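Long-range contacts in tyrosine recombinase XerH (PDB 5JK0), which cuts and rejoins recombining DNA molecules as a site-specific tyrosine recombinase and takes part in chromosome segregation: residues D[201-206]-D[252-257]; D[259-264]-D[274-279]. One frame throughout, in Å; residues are numbered along the deposited sequence.

Contact 1 (D[201-206]-D[252-257]); sequences NRLLIK and FHIESL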
ATOM      1  N   ASN D 201      42.215  18.341   0.642  1.00 45.32           N
ATOM      2  CA  ASN D 201      41.076  17.782  -0.076  1.00 43.03           C
ATOM      3  C   ASN D 201      41.212  16.287  -0.346  1.00 42.94           C
ATOM      4  O   ASN D 201      40.235  15.546  -0.247  1.00 41.15           O
ATOM      5  CB  ASN D 201      40.864  18.529  -1.393  1.00 43.13           C
ATOM      6  CG  ASN D 201      40.446  19.971  -1.181  1.00 44.27           C
ATOM      7  OD1 ASN D 201      40.540  20.499  -0.073  1.00 45.64           O
ATOM      8  ND2 ASN D 201      39.984  20.617  -2.245  1.00 43.87           N
ATOM      9  N   ARG D 202      42.419  15.845  -0.686  1.00 45.03           N
ATOM     10  CA  ARG D 202      42.653  14.427  -0.931  1.00 45.76           C
ATOM     11  C   ARG D 202      42.413  13.610   0.333  1.00 45.07           C
ATOM     12  O   ARG D 202      41.765  12.567   0.290  1.00 44.31           O
ATOM     13  CB  ARG D 202      44.071  14.186  -1.450  1.00 49.64           C
ATOM     14  CG  ARG D 202      44.268  14.562  -2.908  1.00 52.09           C
ATOM     15  CD  ARG D 202      45.472  13.847  -3.495  1.00 56.48           C
ATOM     16  NE  ARG D 202      46.702  14.162  -2.776  1.00 61.05           N
ATOM     17  CZ  ARG D 202      47.842  13.496  -2.925  1.00 66.39           C
ATOM     18  NH1 ARG D 202      48.916  13.852  -2.233  1.00 69.12           N
ATOM     19  NH2 ARG D 202      47.910  12.473  -3.765  1.00 68.18           N
ATOM     20  N   LEU D 203      42.930  14.096   1.458  1.00 46.04           N
ATOM     21  CA  LEU D 203      42.755  13.416   2.736  1.00 45.98           C
ATOM     22  C   LEU D 203      41.284  13.371   3.143  1.00 43.88           C
ATOM     23  O   LEU D 203      40.806  12.362   3.654  1.00 44.30           O
ATOM     24  CB  LEU D 203      43.581  14.102   3.827  1.00 47.84           C
ATOM     25  CG  LEU D 203      43.462  13.522   5.238  1.00 48.81           C
ATOM     26  CD1 LEU D 203      43.890  12.062   5.264  1.00 49.49           C
ATOM     27  CD2 LEU D 203      44.280  14.339   6.226  1.00 50.62           C
ATOM     28  N   LEU D 204      40.572  14.468   2.903  1.00 42.84           N
ATOM     29  CA  LEU D 204      39.162  14.571   3.268  1.00 40.74           C
ATOM     30  C   LEU D 204      38.299  13.564   2.515  1.00 39.72           C
ATOM     31  O   LEU D 204      37.484  12.860   3.114  1.00 38.88           O
ATOM     32  CB  LEU D 204      38.649  15.990   3.008  1.00 39.29           C
ATOM     33  CG  LEU D 204      37.154  16.235   3.225  1.00 35.98           C
ATOM     34  CD1 LEU D 204      36.757  15.912   4.657  1.00 35.79           C
ATOM     35  CD2 LEU D 204      36.787  17.669   2.877  1.00 36.01           C
ATOM     36  N   ILE D 205      38.484  13.500   1.201  1.00 39.44           N
ATOM     37  CA  ILE D 205      37.671  12.639   0.349  1.00 38.86           C
ATOM     38  C   ILE D 205      37.990  11.160   0.560  1.00 41.17           C
ATOM     39  O   ILE D 205      37.085  10.326   0.591  1.00 42.27           O
ATOM     40  CB  ILE D 205      37.854  13.003  -1.141  1.00 38.33           C
ATOM     41  CG1 ILE D 205      37.412  14.448  -1.384  1.00 37.72           C
ATOM     42  CG2 ILE D 205      37.066  12.057  -2.033  1.00 36.52           C
ATOM     43  CD1 ILE D 205      37.462  14.873  -2.833  1.00 37.99           C
ATOM     44  N   LYS D 206      39.268  10.837   0.725  1.00 43.74           N
ATOM     45  CA  LYS D 206      39.678   9.445   0.899  1.00 44.31           C
ATOM     46  C   LYS D 206      39.122   8.831   2.182  1.00 42.50           C
ATOM     47  O   LYS D 206      38.715   7.669   2.190  1.00 42.01           O
ATOM     48  CB  LYS D 206      41.202   9.323   0.881  1.00 47.46           C
ATOM     49  CG  LYS D 206      41.803   9.487  -0.503  1.00 49.24           C
ATOM     50  CD  LYS D 206      43.205   8.915  -0.587  1.00 53.00           C
ATOM     51  CE  LYS D 206      43.774   9.099  -1.986  1.00 54.87           C
ATOM     52  NZ  LYS D 206      44.699   7.999  -2.372  1.00 57.57           N
ATOM     53  N   PHE D 252      47.848   2.656   6.365  1.00 71.80           N
ATOM     54  CA  PHE D 252      48.594   2.951   5.141  1.00 71.45           C
ATOM     55  C   PHE D 252      47.768   3.690   4.086  1.00 68.10           C
ATOM     56  O   PHE D 252      48.310   4.159   3.085  1.00 67.95           O
ATOM     57  CB  PHE D 252      49.158   1.659   4.541  1.00 73.25           C
ATOM     58  CG  PHE D 252      48.115   0.763   3.933  1.00 70.70           C
ATOM     59  CD1 PHE D 252      47.380  -0.105   4.724  1.00 69.97           C
ATOM     60  CD2 PHE D 252      47.876   0.782   2.568  1.00 69.71           C
ATOM     61  CE1 PHE D 252      46.425  -0.930   4.166  1.00 68.88           C
ATOM     62  CE2 PHE D 252      46.921  -0.041   2.005  1.00 68.34           C
ATOM     63  CZ  PHE D 252      46.194  -0.899   2.806  1.00 68.26           C
ATOM     64  N   HIS D 253      46.462   3.792   4.311  1.00 65.84           N
ATOM     65  CA  HIS D 253      45.575   4.464   3.369  1.00 64.30           C
ATOM     66  C   HIS D 253      45.667   5.988   3.455  1.00 64.01           C
ATOM     67  O   HIS D 253      45.469   6.679   2.456  1.00 63.24           O
ATOM     68  CB  HIS D 253      44.126   4.024   3.597  1.00 62.77           C
ATOM     69  CG  HIS D 253      43.792   2.697   2.990  1.00 64.21           C
ATOM     70  ND1 HIS D 253      42.816   1.868   3.503  1.00 63.34           N
ATOM     71  CD2 HIS D 253      44.294   2.060   1.907  1.00 65.77           C
ATOM     72  CE1 HIS D 253      42.738   0.775   2.765  1.00 64.05           C
ATOM     73  NE2 HIS D 253      43.622   0.866   1.789  1.00 65.77           N
ATOM     74  N   ILE D 254      45.961   6.512   4.643  1.00 65.27           N
ATOM     75  CA  ILE D 254      45.958   7.959   4.853  1.00 65.83           C
ATOM     76  C   ILE D 254      47.147   8.478   5.661  1.00 69.78           C
ATOM     77  O   ILE D 254      47.268   9.684   5.876  1.00 70.70           O
ATOM     78  CB  ILE D 254      44.673   8.419   5.578  1.00 63.01           C
ATOM     79  CG1 ILE D 254      44.534   7.697   6.919  1.00 63.19           C
ATOM     80  CG2 ILE D 254      43.444   8.196   4.705  1.00 60.11           C
ATOM     81  CD1 ILE D 254      43.407   8.217   7.781  1.00 61.15           C
ATOM     82  N   GLU D 255      48.016   7.577   6.110  1.00 72.00           N
ATOM     83  CA  GLU D 255      49.114   7.954   7.000  1.00 74.36           C
ATOM     84  C   GLU D 255      50.075   8.945   6.347  1.00 75.05           C
ATOM     85  O   GLU D 255      50.635   9.811   7.019  1.00 76.73           O
ATOM     86  CB  GLU D 255      49.878   6.710   7.459  1.00 78.34           C
ATOM     87  CG  GLU D 255      50.811   6.954   8.634  1.00 81.95           C
ATOM     88  CD  GLU D 255      51.367   5.667   9.214  1.00 84.98           C
ATOM     89  OE1 GLU D 255      51.144   4.596   8.610  1.00 84.95           O
ATOM     90  OE2 GLU D 255      52.023   5.726  10.277  1.00 87.42           O
ATOM     91  N   SER D 256      50.260   8.820   5.037  1.00 73.48           N
ATOM     92  CA  SER D 256      51.130   9.731   4.303  1.00 74.14           C
ATOM     93  C   SER D 256      50.483  11.103   4.149  1.00 69.78           C
ATOM     94  O   SER D 256      51.127  12.131   4.357  1.00 71.50           O
ATOM     95  CB  SER D 256      51.474   9.156   2.928  1.00 75.64           C
ATOM     96  OG  SER D 256      52.311  10.040   2.202  1.00 77.94           O
ATOM     97  N   LEU D 257      49.205  11.109   3.784  1.00 64.81           N
ATOM     98  CA  LEU D 257      48.465  12.349   3.582  1.00 61.72           C
ATOM     99  C   LEU D 257      48.265  13.114   4.887  1.00 61.76           C
ATOM    100  O   LEU D 257      48.411  14.336   4.927  1.00 61.88           O
ATOM    101  CB  LEU D 257      47.107  12.063   2.938  1.00 58.14           C
ATOM    102  CG  LEU D 257      47.107  11.747   1.442  1.00 57.65           C
ATOM    103  CD1 LEU D 257      45.719  11.333   0.985  1.00 54.22           C
ATOM    104  CD2 LEU D 257      47.593  12.950   0.653  1.00 58.78           C
TER
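The guanidinium of R202 lies against L257, whose methyl CD2 sits over one of its faces, 3.3 Å from NH1 and 3.6 Å from CZ. Arginine suits this place because its flat, delocalised group can accept a methyl on a face while NH2 forms a salt bridge to D189. The H253 imidazole has F252 CE1 over one face, offset toward its rim, and stacks on F210, further along the helix that carries R202; only the backbone of H253 comes near K206.

L257 is the hub. Its chi1 of -76° puts CG anti to the carbonyl carbon, and the fork's two methyls then meet different partners. CD2 takes the arginine, while L257 CD1 lies 3.8 Å from K206 CD and 4.0 Å from the backbone N of L203. The side chains of R202 and K206 each cross that of L257 at about a right angle, so the leucine is lodged between two long chains one helical turn apart. The aliphatic part of K206 supplies the apolar contact, and its NZ continues to a salt bridge with the same D189.

Deeper in, L203 reaches over with CD1, which comes within 3.7 Å of I254 CB and 3.9 Å of I254 CG2, and 4.0 Å from L257 CB. The branch at CB gives I254 a broad apolar flank at the N-cap position of helix 255-264, where its backbone serves the helix and its side chain packs.

The join is van der Waals packing throughout, one guanidinium face included, with the charges paired outside it at D189. It seats helix 198-211 against the start of helix 255-264, just after the three-stranded antiparallel sheet, in the catalytic domain of a tyrosine recombinase.

Contact 2 (D[259-264]-D[274-279]); sequences KEWLIE and LLFCNQ. With nucleotides of chain H.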
ATOM      1  N   LYS D 259      50.047  13.127   7.630  1.00 68.93           N
ATOM      2  CA  LYS D 259      51.289  13.747   8.074  1.00 72.89           C
ATOM      3  C   LYS D 259      51.580  15.012   7.273  1.00 73.26           C
ATOM      4  O   LYS D 259      52.003  16.025   7.827  1.00 68.30           O
ATOM      5  CB  LYS D 259      52.456  12.765   7.952  1.00 77.17           C
ATOM      6  N   GLU D 260      51.343  14.946   5.967  1.00 72.30           N
ATOM      7  CA  GLU D 260      51.611  16.071   5.078  1.00 73.27           C
ATOM      8  C   GLU D 260      50.650  17.230   5.324  1.00 68.20           C
ATOM      9  O   GLU D 260      51.051  18.395   5.302  1.00 69.06           O
ATOM     10  CB  GLU D 260      51.526  15.622   3.618  1.00 75.12           C
ATOM     11  CG  GLU D 260      51.825  16.720   2.612  1.00 79.75           C
ATOM     12  CD  GLU D 260      51.704  16.245   1.178  1.00 82.45           C
ATOM     13  OE1 GLU D 260      51.335  15.070   0.968  1.00 82.33           O
ATOM     14  OE2 GLU D 260      51.978  17.047   0.259  1.00 84.62           O
ATOM     15  N   TRP D 261      49.383  16.907   5.563  1.00 63.70           N
ATOM     16  CA  TRP D 261      48.359  17.929   5.765  1.00 61.49           C
ATOM     17  C   TRP D 261      48.526  18.658   7.096  1.00 63.92           C
ATOM     18  O   TRP D 261      48.372  19.878   7.162  1.00 64.37           O
ATOM     19  CB  TRP D 261      46.962  17.311   5.675  1.00 57.83           C
ATOM     20  CG  TRP D 261      45.881  18.161   6.280  1.00 55.23           C
ATOM     21  CD1 TRP D 261      45.004  17.791   7.258  1.00 53.84           C
ATOM     22  CD2 TRP D 261      45.572  19.525   5.959  1.00 54.60           C
ATOM     23  NE1 TRP D 261      44.163  18.835   7.559  1.00 52.07           N
ATOM     24  CE2 TRP D 261      44.494  19.912   6.780  1.00 51.28           C
ATOM     25  CE3 TRP D 261      46.103  20.454   5.058  1.00 54.00           C
ATOM     26  CZ2 TRP D 261      43.934  21.187   6.724  1.00 51.00           C
ATOM     27  CZ3 TRP D 261      45.548  21.720   5.007  1.00 55.89           C
ATOM     28  CH2 TRP D 261      44.473  22.074   5.833  1.00 56.43           C
ATOM     29  N   LEU D 262      48.843  17.913   8.151  1.00 60.82           N
ATOM     30  CA  LEU D 262      49.031  18.505   9.474  1.00 64.77           C
ATOM     31  C   LEU D 262      50.186  19.502   9.484  1.00 65.93           C
ATOM     32  O   LEU D 262      50.188  20.452  10.267  1.00 67.13           O
ATOM     33  CB  LEU D 262      49.268  17.417  10.521  1.00 63.55           C
ATOM     34  CG  LEU D 262      48.038  16.599  10.921  1.00 60.62           C
ATOM     35  CD1 LEU D 262      48.416  15.515  11.918  1.00 62.23           C
ATOM     36  CD2 LEU D 262      46.954  17.503  11.489  1.00 58.89           C
ATOM     37  N   ILE D 263      51.166  19.281   8.614  1.00 67.68           N
ATOM     38  CA  ILE D 263      52.286  20.204   8.476  1.00 79.79           C
ATOM     39  C   ILE D 263      51.826  21.515   7.850  1.00 78.26           C
ATOM     40  O   ILE D 263      52.119  22.597   8.361  1.00 72.12           O
ATOM     41  CB  ILE D 263      53.417  19.602   7.621  1.00 73.31           C
ATOM     42  CG1 ILE D 263      54.044  18.403   8.335  1.00 75.15           C
ATOM     43  CG2 ILE D 263      54.479  20.648   7.327  1.00 76.73           C
ATOM     44  CD1 ILE D 263      55.099  17.692   7.517  1.00 77.48           C
ATOM     45  N   GLU D 264      51.096  21.409   6.746  1.00 74.46           N
ATOM     46  CA  GLU D 264      50.609  22.581   6.029  1.00 73.79           C
ATOM     47  C   GLU D 264      49.474  23.269   6.782  1.00 70.36           C
ATOM     48  O   GLU D 264      49.164  24.434   6.528  1.00 70.30           O
ATOM     49  CB  GLU D 264      50.146  22.190   4.626  1.00 72.58           C
ATOM     50  CG  GLU D 264      51.227  21.550   3.773  1.00 76.64           C
ATOM     51  CD  GLU D 264      50.723  21.139   2.404  1.00 77.61           C
ATOM     52  OE1 GLU D 264      49.513  21.310   2.142  1.00 76.21           O
ATOM     53  OE2 GLU D 264      51.534  20.647   1.592  1.00 80.08           O
ATOM     54  N   LEU D 274      40.231  21.516  15.151  1.00 57.40           N
ATOM     55  CA  LEU D 274      39.482  21.050  13.991  1.00 53.87           C
ATOM     56  C   LEU D 274      40.451  20.613  12.895  1.00 53.38           C
ATOM     57  O   LEU D 274      41.365  21.356  12.539  1.00 55.04           O
ATOM     58  CB  LEU D 274      38.549  22.149  13.482  1.00 52.72           C
ATOM     59  CG  LEU D 274      37.487  21.757  12.457  1.00 50.59           C
ATOM     60  CD1 LEU D 274      36.523  20.733  13.042  1.00 48.85           C
ATOM     61  CD2 LEU D 274      36.736  22.991  11.985  1.00 50.68           C
ATOM     62  N   LEU D 275      40.256  19.407  12.371  1.00 50.93           N
ATOM     63  CA  LEU D 275      41.188  18.841  11.399  1.00 50.77           C
ATOM     64  C   LEU D 275      41.143  19.573  10.062  1.00 49.37           C
ATOM     65  O   LEU D 275      42.159  20.079   9.588  1.00 51.05           O
ATOM     66  CB  LEU D 275      40.904  17.352  11.188  1.00 48.82           C
ATOM     67  CG  LEU D 275      41.885  16.618  10.271  1.00 49.32           C
ATOM     68  CD1 LEU D 275      43.309  16.780  10.776  1.00 50.26           C
ATOM     69  CD2 LEU D 275      41.521  15.147  10.159  1.00 48.24           C
ATOM     70  N   PHE D 276      39.962  19.622   9.452  1.00 46.91           N
ATOM     71  CA  PHE D 276      39.795  20.306   8.176  1.00 46.20           C
ATOM     72  C   PHE D 276      39.245  21.713   8.384  1.00 47.76           C
ATOM     73  O   PHE D 276      38.325  21.918   9.176  1.00 46.92           O
ATOM     74  CB  PHE D 276      38.872  19.505   7.254  1.00 43.38           C
ATOM     75  CG  PHE D 276      39.333  18.096   7.011  1.00 42.64           C
ATOM     76  CD1 PHE D 276      40.363  17.833   6.124  1.00 43.28           C
ATOM     77  CD2 PHE D 276      38.733  17.034   7.667  1.00 41.70           C
ATOM     78  CE1 PHE D 276      40.790  16.537   5.899  1.00 42.98           C
ATOM     79  CE2 PHE D 276      39.155  15.736   7.446  1.00 41.58           C
ATOM     80  CZ  PHE D 276      40.184  15.488   6.561  1.00 41.60           C
ATOM     81  N   CYS D 277      39.810  22.681   7.671  1.00 49.28           N
ATOM     82  CA  CYS D 277      39.386  24.067   7.807  1.00 49.64           C
ATOM     83  C   CYS D 277      39.577  24.852   6.514  1.00 49.81           C
ATOM     84  O   CYS D 277      40.386  24.482   5.665  1.00 49.17           O
ATOM     85  CB  CYS D 277      40.152  24.749   8.943  1.00 52.29           C
ATOM     86  SG  CYS D 277      41.938  24.865   8.673  1.00 58.56           S
ATOM     87  N   ASN D 278      38.823  25.938   6.374  1.00 50.21           N
ATOM     88  CA  ASN D 278      38.983  26.833   5.235  1.00 50.37           C
ATOM     89  C   ASN D 278      40.170  27.767   5.440  1.00 53.00           C
ATOM     90  O   ASN D 278      40.944  27.598   6.381  1.00 54.49           O
ATOM     91  CB  ASN D 278      37.699  27.636   4.994  1.00 49.54           C
ATOM     92  CG  ASN D 278      37.189  28.329   6.248  1.00 51.08           C
ATOM     93  OD1 ASN D 278      37.964  28.702   7.130  1.00 54.15           O
ATOM     94  ND2 ASN D 278      35.875  28.500   6.331  1.00 49.35           N
ATOM     95  N   GLN D 279      40.308  28.754   4.561  1.00 55.07           N
ATOM     96  CA  GLN D 279      41.422  29.692   4.641  1.00 59.01           C
ATOM     97  C   GLN D 279      41.273  30.631   5.833  1.00 62.05           C
ATOM     98  O   GLN D 279      42.254  31.201   6.313  1.00 64.64           O
ATOM     99  CB  GLN D 279      41.534  30.499   3.346  1.00 60.41           C
ATOM    100  CG  GLN D 279      41.588  29.646   2.087  1.00 58.88           C
ATOM    101  CD  GLN D 279      42.762  28.685   2.079  1.00 58.91           C
ATOM    102  OE1 GLN D 279      43.838  28.994   2.591  1.00 61.04           O
ATOM    103  NE2 GLN D 279      42.558  27.509   1.497  1.00 55.46           N
TER
ATOM    104  P    DG H   4      38.936  27.434   0.732  1.00 56.91           P
ATOM    105  OP1  DG H   4      38.691  28.177   1.987  1.00 57.60           O
ATOM    106  OP2  DG H   4      39.988  26.392   0.692  1.00 59.59           O
ATOM    107  O5'  DG H   4      37.565  26.768   0.234  1.00 53.88           O
ATOM    108  C5'  DG H   4      36.356  26.952   0.972  1.00 52.00           C
ATOM    109  C4'  DG H   4      35.755  28.324   0.712  1.00 51.91           C
ATOM    110  O4'  DG H   4      35.769  28.602  -0.704  1.00 50.61           O
ATOM    111  C3'  DG H   4      34.300  28.469   1.110  1.00 49.83           C
ATOM    112  O3'  DG H   4      34.199  28.789   2.491  1.00 52.24           O
ATOM    113  C2'  DG H   4      33.834  29.630   0.233  1.00 48.10           C
ATOM    114  C1'  DG H   4      34.716  29.497  -1.018  1.00 48.46           C
ATOM    115  N9   DG H   4      34.007  28.995  -2.195  1.00 45.91           N
ATOM    116  C8   DG H   4      34.348  27.909  -2.964  1.00 45.87           C
ATOM    117  N7   DG H   4      33.533  27.699  -3.961  1.00 43.53           N
ATOM    118  C5   DG H   4      32.589  28.712  -3.848  1.00 42.30           C
ATOM    119  C6   DG H   4      31.457  28.997  -4.650  1.00 41.69           C
ATOM    120  O6   DG H   4      31.053  28.388  -5.650  1.00 42.21           O
ATOM    121  N1   DG H   4      30.766  30.115  -4.189  1.00 40.92           N
ATOM    122  C2   DG H   4      31.123  30.863  -3.092  1.00 42.19           C
ATOM    123  N2   DG H   4      30.331  31.905  -2.801  1.00 41.62           N
ATOM    124  N3   DG H   4      32.182  30.608  -2.333  1.00 44.05           N
ATOM    125  C4   DG H   4      32.867  29.521  -2.767  1.00 44.00           C
TER
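One hydrogen bond spans W261 and L275: indole NE1 donates to the L275 carbonyl O at 3.1 Å, with an N-H...O angle of 144°. The oxygen lies close to the indole plane, whereas the donor stands 52° out of the carbonyl plane. Tryptophan fits well, since its single N-H can serve a buried carbonyl of an irregular segment while the rest of the ring packs.

Among the apolar contacts, L275 CD1 does most of the touching, meeting L262 CD2 at 3.8 Å and W261 CD1 at 4.0 Å. Leucine suits the place: its methyl CD1, at the end of a flexible branch, can meet two successive helix residues at once.

The aromatic pair is loose: the five-membered ring of W261 and the ring of F276 are nearly parallel, at 13°, yet slid apart with centroids 5.7 Å distant. L275 CG lies over the centre of one F276 face.

Contacts with DNA come from the end of 274-279. Q279 grips the phosphate of DG4 of chain H twice, backbone N to OP1 at 3.1 Å and NE2 to OP2 at 2.9 Å; a neutral amide with a bent chain can curl back to do this.

W261 also meets Y268 edge-to-face and packs on R200 and L203 of helix 198-211, so helix 255-264 and the segment leading toward helix 286-300 close over that helix.

Contacts 1 and 2 follow one another along the chain and share helix 255-264, contact 1 using its start and contact 2 its later part. Their centres are 11 Å apart, and the cores run together: L203 packs on both W261 and F276, and L204 also meets F276. Contact 1 is partly buried, with a leucine and isoleucine interior bordered by basic side chains whose charges are answered by D189. Contact 2 is buried, and there an indole N-H meets a backbone carbonyl amid aromatic packing. Only contact 2 has segment residues bonded directly to DNA, through N278 and Q279; helix 198-211 is one partner in contact 1 and packs against both segments of contact 2.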